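Local coordinates for DNA double-strand break repair nuclease NurA (Sulfolobus solfataricus, PDB 2YGK), which processes the ends of double-stranded DNA as a manganese-dependent homodimeric nuclease that probably works with the helicase HerA in double-strand break repair, at residues V35-N45 / L220-K231; I70-S78 / I108-L119. All blocks are in the same frame, centred on the assembly; numbering follows the deposited sequence.

Interaction 1 (V35-N45 / L220-K231); sequences VNEYWNEYVIN and LELFTEKRGFSK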
loop_
_atom_site.group_PDB
_atom_site.type_symbol
_atom_site.label_atom_id
_atom_site.label_comp_id
_atom_site.label_asym_id
_atom_site.label_seq_id
_atom_site.Cartn_x
_atom_site.Cartn_y
_atom_site.Cartn_z
ATOM N N VAL A 35 -23.371 -14.064 -19.582
ATOM C CA VAL A 35 -23.585 -14.144 -18.145
ATOM C C VAL A 35 -24.619 -15.194 -17.848
ATOM O O VAL A 35 -24.345 -16.168 -17.161
ATOM C CB VAL A 35 -24.069 -12.814 -17.550
ATOM C CG1 VAL A 35 -24.733 -13.043 -16.216
ATOM C CG2 VAL A 35 -22.916 -11.865 -17.401
ATOM N N ASN A 36 -25.808 -14.998 -18.399
ATOM C CA ASN A 36 -26.949 -15.873 -18.119
ATOM C C ASN A 36 -26.719 -17.311 -18.615
ATOM O O ASN A 36 -27.205 -18.254 -18.005
ATOM C CB ASN A 36 -28.226 -15.250 -18.693
ATOM C CG ASN A 36 -28.473 -13.833 -18.162
ATOM O OD1 ASN A 36 -28.285 -13.553 -16.970
ATOM N ND2 ASN A 36 -28.885 -12.934 -19.052
ATOM N N GLU A 37 -25.951 -17.461 -19.694
ATOM C CA GLU A 37 -25.407 -18.752 -20.101
ATOM C C GLU A 37 -24.667 -19.381 -18.932
ATOM O O GLU A 37 -24.891 -20.528 -18.606
ATOM C CB GLU A 37 -24.405 -18.603 -21.259
ATOM C CG GLU A 37 -24.917 -17.895 -22.551
ATOM C CD GLU A 37 -25.601 -18.808 -23.532
ATOM O OE1 GLU A 37 -25.610 -20.040 -23.322
ATOM O OE2 GLU A 37 -26.133 -18.277 -24.524
ATOM N N TYR A 38 -23.785 -18.606 -18.301
ATOM C CA TYR A 38 -22.863 -19.113 -17.268
ATOM C C TYR A 38 -23.321 -18.945 -15.823
ATOM O O TYR A 38 -22.529 -19.188 -14.936
ATOM C CB TYR A 38 -21.532 -18.381 -17.345
ATOM C CG TYR A 38 -20.570 -18.725 -18.438
ATOM C CD1 TYR A 38 -20.864 -19.625 -19.455
ATOM C CD2 TYR A 38 -19.341 -18.103 -18.457
ATOM C CE1 TYR A 38 -19.913 -19.890 -20.454
ATOM C CE2 TYR A 38 -18.416 -18.356 -19.417
ATOM C CZ TYR A 38 -18.688 -19.235 -20.412
ATOM O OH TYR A 38 -17.692 -19.416 -21.343
ATOM N N TRP A 39 -24.543 -18.487 -15.587
ATOM C CA TRP A 39 -25.103 -18.402 -14.226
ATOM C C TRP A 39 -26.253 -19.412 -13.997
ATOM O O TRP A 39 -27.097 -19.649 -14.884
ATOM C CB TRP A 39 -25.595 -16.987 -13.959
ATOM C CG TRP A 39 -26.054 -16.696 -12.541
ATOM C CD1 TRP A 39 -27.329 -16.408 -12.142
ATOM C CD2 TRP A 39 -25.241 -16.601 -11.364
ATOM N NE1 TRP A 39 -27.357 -16.173 -10.788
ATOM C CE2 TRP A 39 -26.088 -16.281 -10.291
ATOM C CE3 TRP A 39 -23.886 -16.766 -11.117
ATOM C CZ2 TRP A 39 -25.619 -16.125 -8.971
ATOM C CZ3 TRP A 39 -23.404 -16.604 -9.804
ATOM C CH2 TRP A 39 -24.277 -16.288 -8.749
ATOM N N ASN A 40 -26.278 -19.997 -12.806
ATOM C CA ASN A 40 -27.317 -20.946 -12.434
ATOM C C ASN A 40 -28.092 -20.434 -11.243
ATOM O O ASN A 40 -27.517 -20.227 -10.172
ATOM C CB ASN A 40 -26.706 -22.312 -12.115
ATOM C CG ASN A 40 -25.973 -22.899 -13.301
ATOM O OD1 ASN A 40 -26.580 -23.545 -14.191
ATOM N ND2 ASN A 40 -24.649 -22.663 -13.341
ATOM N N GLU A 41 -29.384 -20.203 -11.431
ATOM C CA GLU A 41 -30.257 -19.834 -10.324
ATOM C C GLU A 41 -30.384 -21.011 -9.394
ATOM O O GLU A 41 -30.454 -22.143 -9.839
ATOM C CB GLU A 41 -31.628 -19.399 -10.836
ATOM C CG GLU A 41 -31.586 -18.060 -11.514
ATOM C CD GLU A 41 -32.913 -17.606 -12.111
ATOM O OE1 GLU A 41 -33.999 -17.942 -11.538
ATOM O OE2 GLU A 41 -32.846 -16.892 -13.164
ATOM N N TYR A 42 -30.373 -20.758 -8.104
ATOM C CA TYR A 42 -30.644 -21.783 -7.122
ATOM C C TYR A 42 -31.322 -21.122 -5.948
ATOM O O TYR A 42 -30.697 -20.731 -4.977
ATOM C CB TYR A 42 -29.369 -22.497 -6.692
ATOM C CG TYR A 42 -29.616 -23.642 -5.751
ATOM C CD1 TYR A 42 -30.505 -24.656 -6.082
ATOM C CD2 TYR A 42 -28.967 -23.720 -4.535
ATOM C CE1 TYR A 42 -30.739 -25.718 -5.222
ATOM C CE2 TYR A 42 -29.188 -24.779 -3.661
ATOM C CZ TYR A 42 -30.075 -25.776 -4.009
ATOM O OH TYR A 42 -30.308 -26.845 -3.168
ATOM N N VAL A 43 -32.626 -21.001 -6.047
ATOM C CA VAL A 43 -33.351 -20.198 -5.104
ATOM C C VAL A 43 -33.756 -20.918 -3.793
ATOM O O VAL A 43 -33.874 -20.247 -2.792
ATOM C CB VAL A 43 -34.526 -19.451 -5.818
ATOM C CG1 VAL A 43 -35.736 -20.364 -6.034
ATOM C CG2 VAL A 43 -34.904 -18.197 -5.055
ATOM N N ILE A 44 -33.937 -22.243 -3.770
ATOM C CA ILE A 44 -34.393 -22.938 -2.521
ATOM C C ILE A 44 -33.243 -23.377 -1.634
ATOM O O ILE A 44 -32.283 -23.966 -2.127
ATOM C CB ILE A 44 -35.199 -24.271 -2.772
ATOM C CG1 ILE A 44 -36.460 -24.053 -3.607
ATOM C CG2 ILE A 44 -35.627 -24.916 -1.434
ATOM C CD1 ILE A 44 -37.308 -25.319 -3.765
ATOM N N ASN A 45 -33.370 -23.139 -0.326
ATOM C CA ASN A 45 -32.393 -23.612 0.688
ATOM C C ASN A 45 -32.793 -24.944 1.354
ATOM O O ASN A 45 -33.935 -25.414 1.195
ATOM C CB ASN A 45 -32.158 -22.534 1.776
ATOM C CG ASN A 45 -33.412 -22.260 2.664
ATOM O OD1 ASN A 45 -34.469 -22.895 2.527
ATOM N ND2 ASN A 45 -33.274 -21.305 3.584
ATOM N N LEU A 220 -20.719 -10.720 -12.748
ATOM C CA LEU A 220 -21.901 -11.394 -12.160
ATOM C C LEU A 220 -22.775 -10.531 -11.250
ATOM O O LEU A 220 -23.967 -10.786 -11.081
ATOM C CB LEU A 220 -21.480 -12.626 -11.365
ATOM C CG LEU A 220 -20.794 -13.724 -12.159
ATOM C CD1 LEU A 220 -20.030 -14.619 -11.205
ATOM C CD2 LEU A 220 -21.829 -14.491 -13.031
ATOM N N GLU A 221 -22.177 -9.533 -10.623
ATOM C CA GLU A 221 -22.910 -8.652 -9.717
ATOM C C GLU A 221 -23.708 -7.673 -10.524
ATOM O O GLU A 221 -24.764 -7.235 -10.091
ATOM C CB GLU A 221 -21.957 -7.925 -8.781
ATOM C CG GLU A 221 -21.343 -8.831 -7.693
ATOM C CD GLU A 221 -20.275 -8.134 -6.843
ATOM O OE1 GLU A 221 -20.095 -6.896 -6.962
ATOM O OE2 GLU A 221 -19.615 -8.839 -6.041
ATOM N N LEU A 222 -23.207 -7.332 -11.706
ATOM C CA LEU A 222 -23.916 -6.407 -12.558
ATOM C C LEU A 222 -25.106 -7.068 -13.221
ATOM O O LEU A 222 -26.213 -6.507 -13.179
ATOM C CB LEU A 222 -22.989 -5.787 -13.616
ATOM C CG LEU A 222 -22.024 -4.720 -13.107
ATOM C CD1 LEU A 222 -21.257 -4.223 -14.266
ATOM C CD2 LEU A 222 -22.759 -3.588 -12.418
ATOM N N PHE A 223 -24.899 -8.266 -13.780
ATOM C CA PHE A 223 -25.878 -8.878 -14.687
ATOM C C PHE A 223 -26.688 -10.067 -14.173
ATOM O O PHE A 223 -27.421 -10.674 -14.940
ATOM C CB PHE A 223 -25.186 -9.232 -15.994
ATOM C CG PHE A 223 -24.643 -8.034 -16.703
ATOM C CD1 PHE A 223 -25.506 -7.095 -17.211
ATOM C CD2 PHE A 223 -23.270 -7.814 -16.799
ATOM C CE1 PHE A 223 -25.020 -5.963 -17.834
ATOM C CE2 PHE A 223 -22.773 -6.693 -17.423
ATOM C CZ PHE A 223 -23.642 -5.761 -17.949
ATOM N N THR A 224 -26.562 -10.394 -12.887
ATOM C CA THR A 224 -27.449 -11.357 -12.242
ATOM C C THR A 224 -27.900 -10.764 -10.915
ATOM O O THR A 224 -27.175 -9.949 -10.317
ATOM C CB THR A 224 -26.744 -12.697 -11.991
ATOM O OG1 THR A 224 -25.873 -12.611 -10.858
ATOM C CG2 THR A 224 -25.941 -13.133 -13.202
ATOM N N GLU A 225 -29.084 -11.158 -10.464
ATOM C CA GLU A 225 -29.624 -10.697 -9.186
ATOM C C GLU A 225 -29.842 -11.835 -8.222
ATOM O O GLU A 225 -29.618 -11.665 -7.027
ATOM C CB GLU A 225 -30.954 -9.941 -9.373
ATOM C CG GLU A 225 -31.426 -9.066 -8.147
ATOM C CD GLU A 225 -32.548 -9.702 -7.264
ATOM O OE1 GLU A 225 -33.615 -10.072 -7.802
ATOM O OE2 GLU A 225 -32.376 -9.803 -6.018
ATOM N N LYS A 226 -30.292 -12.979 -8.739
ATOM C CA LYS A 226 -30.838 -14.035 -7.897
ATOM C C LYS A 226 -29.752 -14.929 -7.288
ATOM O O LYS A 226 -28.646 -15.096 -7.836
ATOM C CB LYS A 226 -31.840 -14.881 -8.673
ATOM C CG LYS A 226 -33.197 -14.214 -8.926
ATOM C CD LYS A 226 -34.165 -14.587 -7.828
ATOM C CE LYS A 226 -35.455 -13.752 -7.814
ATOM N NZ LYS A 226 -36.555 -14.453 -6.991
ATOM N N ARG A 227 -30.071 -15.496 -6.128
ATOM C CA ARG A 227 -29.196 -16.475 -5.481
ATOM C C ARG A 227 -28.789 -17.598 -6.452
ATOM O O ARG A 227 -29.622 -18.138 -7.165
ATOM C CB ARG A 227 -29.915 -17.055 -4.269
ATOM C CG ARG A 227 -29.219 -18.223 -3.580
ATOM C CD ARG A 227 -30.117 -18.758 -2.443
ATOM N NE ARG A 227 -29.416 -19.595 -1.461
ATOM C CZ ARG A 227 -29.455 -20.929 -1.423
ATOM N NH1 ARG A 227 -30.111 -21.625 -2.346
ATOM N NH2 ARG A 227 -28.812 -21.589 -0.462
ATOM N N GLY A 228 -27.509 -17.936 -6.474
ATOM C CA GLY A 228 -27.022 -18.939 -7.393
ATOM C C GLY A 228 -25.518 -19.190 -7.435
ATOM O O GLY A 228 -24.793 -18.915 -6.505
ATOM N N PHE A 229 -25.069 -19.768 -8.538
ATOM C CA PHE A 229 -23.700 -20.184 -8.686
ATOM C C PHE A 229 -23.292 -20.212 -10.116
ATOM O O PHE A 229 -24.103 -20.313 -11.002
ATOM C CB PHE A 229 -23.475 -21.550 -8.057
ATOM C CG PHE A 229 -24.228 -22.638 -8.700
ATOM C CD1 PHE A 229 -25.559 -22.883 -8.352
ATOM C CD2 PHE A 229 -23.631 -23.440 -9.653
ATOM C CE1 PHE A 229 -26.281 -23.926 -8.961
ATOM C CE2 PHE A 229 -24.342 -24.478 -10.270
ATOM C CZ PHE A 229 -25.660 -24.721 -9.922
ATOM N N SER A 230 -22.005 -20.093 -10.354
ATOM C CA SER A 230 -21.520 -19.987 -11.718
ATOM C C SER A 230 -21.075 -21.320 -12.243
ATOM O O SER A 230 -20.864 -22.259 -11.487
ATOM C CB SER A 230 -20.296 -19.093 -11.722
ATOM O OG SER A 230 -19.201 -19.764 -11.128
ATOM N N LYS A 231 -20.852 -21.378 -13.544
ATOM C CA LYS A 231 -20.026 -22.414 -14.103
ATOM C C LYS A 231 -18.778 -22.611 -13.215
ATOM O O LYS A 231 -18.192 -21.649 -12.690
ATOM C CB LYS A 231 -19.629 -22.045 -15.519
ATOM C CG LYS A 231 -18.561 -22.939 -16.104
ATOM C CD LYS A 231 -18.574 -22.932 -17.641
ATOM C CE LYS A 231 -17.915 -24.208 -18.187
ATOM N NZ LYS A 231 -17.253 -24.055 -19.509
#
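The Trp39 indole lies between Thr224 and the backbone of Phe229. The Thr224 methyl CG2 stands over one face, 3.8 Å from the centroid of the five-membered ring in a CH-pi contact, while Phe229 N and O lie over the opposite face. With CG anti to the backbone N (chi1 -173°), the indole reaches across the neighbouring strand; its NE1 makes a weak hydrogen bond to Lys226 O at the ring edge, and CE3 meets Leu220 CD2 at 3.6 Å. Strand 39-41 is an outermost strand of the chain's large mixed sheet and pairs antiparallel with 228-230. Asn40 and Phe229 form the hydrogen-bonded pair, Asn40 N to Phe229 O at 2.8 Å and Phe229 N to Asn40 O at 3.0 Å. Beside these bonds Asn40 CB sits over the Phe229 ring face, 3.6 Å from its centroid, with amide and ring planes only 19° apart. Farther on, Arg227 runs alongside Tyr42, and its NH1 bonds Tyr42 O at 2.8 Å from above the carbonyl plane and, weakly, Ile44 O. The guanidinium is held from its other nitrogens by Leu263 O, Ser291 and a salt bridge to Asp288, which also bonds Tyr42 OH.

Interaction 2 (I70-S78 / I108-L119); sequences IVYAVGAES and ISLLMEALELSL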
loop_
_atom_site.group_PDB
_atom_site.type_symbol
_atom_site.label_atom_id
_atom_site.label_comp_id
_atom_site.label_asym_id
_atom_site.label_seq_id
_atom_site.Cartn_x
_atom_site.Cartn_y
_atom_site.Cartn_z
ATOM N N ILE A 70 9.754 -0.287 12.559
ATOM C CA ILE A 70 8.374 -0.546 12.188
ATOM C C ILE A 70 7.673 -1.269 13.320
ATOM O O ILE A 70 7.871 -2.470 13.521
ATOM C CB ILE A 70 8.255 -1.422 10.926
ATOM C CG1 ILE A 70 9.214 -0.961 9.829
ATOM C CG2 ILE A 70 6.813 -1.407 10.417
ATOM C CD1 ILE A 70 9.051 0.494 9.487
ATOM N N VAL A 71 6.834 -0.548 14.049
ATOM C CA VAL A 71 6.110 -1.124 15.168
ATOM C C VAL A 71 4.866 -1.801 14.642
ATOM O O VAL A 71 4.016 -1.130 14.102
ATOM C CB VAL A 71 5.679 -0.055 16.172
ATOM C CG1 VAL A 71 4.846 -0.683 17.300
ATOM C CG2 VAL A 71 6.920 0.685 16.745
ATOM N N TYR A 72 4.761 -3.120 14.813
ATOM C CA TYR A 72 3.659 -3.870 14.238
ATOM C C TYR A 72 2.893 -4.699 15.247
ATOM O O TYR A 72 3.354 -4.992 16.340
ATOM C CB TYR A 72 4.164 -4.814 13.166
ATOM C CG TYR A 72 4.961 -5.954 13.734
ATOM C CD1 TYR A 72 6.338 -5.842 13.925
ATOM C CD2 TYR A 72 4.343 -7.124 14.118
ATOM C CE1 TYR A 72 7.076 -6.893 14.452
ATOM C CE2 TYR A 72 5.060 -8.169 14.640
ATOM C CZ TYR A 72 6.435 -8.055 14.809
ATOM O OH TYR A 72 7.149 -9.124 15.343
ATOM N N ALA A 73 1.726 -5.125 14.811
ATOM C CA ALA A 73 0.868 -5.957 15.597
ATOM C C ALA A 73 0.102 -6.818 14.627
ATOM O O ALA A 73 -0.465 -6.324 13.668
ATOM C CB ALA A 73 -0.064 -5.101 16.408
ATOM N N VAL A 74 0.093 -8.111 14.883
ATOM C CA VAL A 74 -0.663 -9.072 14.086
ATOM C C VAL A 74 -1.558 -9.855 15.030
ATOM O O VAL A 74 -1.230 -10.009 16.228
ATOM C CB VAL A 74 0.272 -10.087 13.408
ATOM C CG1 VAL A 74 1.107 -9.413 12.305
ATOM C CG2 VAL A 74 1.158 -10.765 14.465
ATOM N N GLY A 75 -2.661 -10.374 14.492
ATOM C CA GLY A 75 -3.565 -11.185 15.264
ATOM C C GLY A 75 -4.458 -12.038 14.367
ATOM O O GLY A 75 -4.876 -11.620 13.301
ATOM N N ALA A 76 -4.752 -13.244 14.806
ATOM C CA ALA A 76 -5.675 -14.077 14.078
ATOM C C ALA A 76 -6.603 -14.741 15.087
ATOM O O ALA A 76 -6.249 -14.921 16.260
ATOM C CB ALA A 76 -4.927 -15.105 13.211
ATOM N N GLU A 77 -7.794 -15.071 14.622
ATOM C CA GLU A 77 -8.787 -15.705 15.441
ATOM C C GLU A 77 -9.494 -16.811 14.675
ATOM O O GLU A 77 -9.814 -16.651 13.512
ATOM C CB GLU A 77 -9.792 -14.650 15.855
ATOM C CG GLU A 77 -10.880 -15.144 16.767
ATOM C CD GLU A 77 -11.716 -14.015 17.290
ATOM O OE1 GLU A 77 -12.617 -13.560 16.645
ATOM O OE2 GLU A 77 -11.498 -13.515 18.361
ATOM N N SER A 78 -9.720 -17.937 15.339
ATOM C CA SER A 78 -10.623 -18.965 14.847
ATOM C C SER A 78 -11.975 -18.779 15.555
ATOM O O SER A 78 -12.045 -18.373 16.724
ATOM C CB SER A 78 -10.066 -20.394 15.071
ATOM O OG SER A 78 -9.925 -20.678 16.457
ATOM N N ILE A 108 4.972 -8.209 7.557
ATOM C CA ILE A 108 3.969 -8.144 8.596
ATOM C C ILE A 108 2.775 -8.971 8.134
ATOM O O ILE A 108 2.242 -9.781 8.898
ATOM C CB ILE A 108 3.490 -6.727 8.904
ATOM C CG1 ILE A 108 4.571 -5.934 9.644
ATOM C CG2 ILE A 108 2.234 -6.761 9.769
ATOM C CD1 ILE A 108 4.415 -4.413 9.495
ATOM N N SER A 109 2.362 -8.776 6.889
ATOM C CA SER A 109 1.183 -9.467 6.415
ATOM C C SER A 109 1.414 -10.968 6.294
ATOM O O SER A 109 0.521 -11.736 6.578
ATOM C CB SER A 109 0.646 -8.860 5.114
ATOM O OG SER A 109 1.674 -8.631 4.191
ATOM N N LEU A 110 2.610 -11.377 5.874
ATOM C CA LEU A 110 2.925 -12.793 5.750
ATOM C C LEU A 110 2.956 -13.427 7.132
ATOM O O LEU A 110 2.580 -14.582 7.307
ATOM C CB LEU A 110 4.275 -13.002 5.058
ATOM C CG LEU A 110 4.218 -12.728 3.556
ATOM C CD1 LEU A 110 5.607 -12.565 2.939
ATOM C CD2 LEU A 110 3.464 -13.797 2.840
ATOM N N LEU A 111 3.441 -12.681 8.112
ATOM C CA LEU A 111 3.403 -13.130 9.488
ATOM C C LEU A 111 1.954 -13.325 9.947
ATOM O O LEU A 111 1.623 -14.341 10.574
ATOM C CB LEU A 111 4.135 -12.140 10.346
ATOM C CG LEU A 111 4.213 -12.345 11.849
ATOM C CD1 LEU A 111 4.461 -13.795 12.249
ATOM C CD2 LEU A 111 5.319 -11.410 12.370
HETATM N N MSE A 112 1.076 -12.401 9.574
HETATM C CA MSE A 112 -0.340 -12.533 9.882
HETATM C C MSE A 112 -0.900 -13.798 9.217
HETATM O O MSE A 112 -1.554 -14.591 9.871
HETATM C CB MSE A 112 -1.092 -11.276 9.456
HETATM C CG MSE A 112 -2.611 -11.308 9.698
HETATM SE SE MSE A 112 -3.535 -9.940 8.596
HETATM C CE MSE A 112 -2.824 -10.591 6.876
ATOM N N GLU A 113 -0.611 -14.001 7.934
ATOM C CA GLU A 113 -1.086 -15.170 7.219
ATOM C C GLU A 113 -0.617 -16.478 7.911
ATOM O O GLU A 113 -1.400 -17.391 8.138
ATOM C CB GLU A 113 -0.698 -15.053 5.729
ATOM C CG GLU A 113 -1.821 -14.255 4.852
ATOM C CD GLU A 113 -1.297 -13.054 3.956
ATOM O OE1 GLU A 113 -0.067 -12.976 3.682
ATOM O OE2 GLU A 113 -2.139 -12.203 3.517
ATOM N N ALA A 114 0.640 -16.520 8.330
ATOM C CA ALA A 114 1.153 -17.607 9.147
ATOM C C ALA A 114 0.254 -17.976 10.335
ATOM O O ALA A 114 0.011 -19.162 10.564
ATOM C CB ALA A 114 2.530 -17.266 9.630
ATOM N N LEU A 115 -0.249 -16.998 11.077
ATOM C CA LEU A 115 -1.028 -17.280 12.282
ATOM C C LEU A 115 -2.412 -17.805 11.922
ATOM O O LEU A 115 -2.946 -18.709 12.597
ATOM C CB LEU A 115 -1.167 -16.046 13.168
ATOM C CG LEU A 115 0.120 -15.511 13.810
ATOM C CD1 LEU A 115 -0.196 -14.213 14.569
ATOM C CD2 LEU A 115 0.772 -16.517 14.727
ATOM N N GLU A 116 -3.004 -17.240 10.868
ATOM C CA GLU A 116 -4.262 -17.748 10.345
ATOM C C GLU A 116 -4.097 -19.219 10.014
ATOM O O GLU A 116 -4.788 -20.068 10.566
ATOM C CB GLU A 116 -4.689 -16.998 9.077
ATOM C CG GLU A 116 -5.192 -15.628 9.334
ATOM C CD GLU A 116 -5.421 -14.785 8.084
ATOM O OE1 GLU A 116 -6.184 -15.161 7.209
ATOM O OE2 GLU A 116 -4.857 -13.698 7.994
ATOM N N LEU A 117 -3.167 -19.515 9.110
ATOM C CA LEU A 117 -3.011 -20.877 8.628
ATOM C C LEU A 117 -2.652 -21.795 9.773
ATOM O O LEU A 117 -3.152 -22.910 9.821
ATOM C CB LEU A 117 -1.948 -20.981 7.552
ATOM C CG LEU A 117 -2.130 -20.157 6.261
ATOM C CD1 LEU A 117 -0.789 -20.263 5.533
ATOM C CD2 LEU A 117 -3.375 -20.582 5.360
ATOM N N SER A 118 -1.841 -21.356 10.731
ATOM C CA SER A 118 -1.611 -22.275 11.845
ATOM C C SER A 118 -2.848 -22.488 12.740
ATOM O O SER A 118 -2.977 -23.522 13.336
ATOM C CB SER A 118 -0.377 -21.898 12.657
ATOM O OG SER A 118 -0.696 -20.887 13.565
ATOM N N LEU A 119 -3.770 -21.545 12.821
ATOM C CA LEU A 119 -5.016 -21.786 13.563
ATOM C C LEU A 119 -5.940 -22.717 12.769
ATOM O O LEU A 119 -6.752 -23.458 13.337
ATOM C CB LEU A 119 -5.742 -20.473 13.887
ATOM C CG LEU A 119 -5.081 -19.569 14.929
ATOM C CD1 LEU A 119 -5.792 -18.249 15.109
ATOM C CD2 LEU A 119 -5.073 -20.289 16.234
#
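Helix 104-123 packs on the large mixed sheet of the NurA domain beside its manganese site, and here its 108-119 segment runs nearly along strand 70-78, their axes 7.4 Å apart and 21° from parallel. No hydrogen bond joins the two; the contact is apolar and buried. At one end Ile108 CD1 fits against Tyr72 CB at 3.7 Å and also reaches Ile70 CG2, while its other branch, CG2, meets Val74 CG1 at 3.8 Å. Tyr72 CG lies between its backbone N and carbonyl carbon (chi1 70°), which brings Tyr72 CE2 to Leu111 CD2 at 4.0 Å; the ring also stacks with Phe98. Replacing Ile108 with an alanine would probably open a gap between Tyr72 and Val74 and leave the Tyr72 CB without its apolar mate. Val74 divides its methyls: CG1 lies against the turn from Ile108 to Met112, and CG2 meets Leu115 CD1 at 3.7 Å, the two side chains crossing at about a right angle. Ala76 lets the backbones come close, with CA atoms of Ala76 and Glu116 5.4 Å apart; its CB rests on Glu116 N and CG and on Leu115 CB, and Leu119 CD1 reaches Ala76 O at 3.6 Å. Glu116 continues past this alanine to a salt bridge with Lys139, its side chain about 5 Å from the bound manganese ion that Asp58 and Asp133 hold. A helix laid over a mixed sheet next to two metal-binding aspartates is consistent with the RNase H-like fold to whose clan the NurA domain belongs.

In the fold
From the N terminus, the end of helix 17-38 and strand 39-41 form the first half of interaction 1, whose partner lies 175 residues farther on. Within that long loop the chain builds strands 54-65, 70-82 and 85-98 and then helix 104-123, so that interaction 2 closes a shorter loop of about 30 residues nested inside the first. Helix 216-223 and strand 228-236 complete interaction 1. Both contacts belong to the same mixed sheet but lie on opposite sides of the chain's centre, their centres about 35 Å apart: interaction 1 joins the N-terminal strand to one end of the sheet, whereas interaction 2 fixes a helix on strand 70-82, next to the outermost strand 85-98 at the other end.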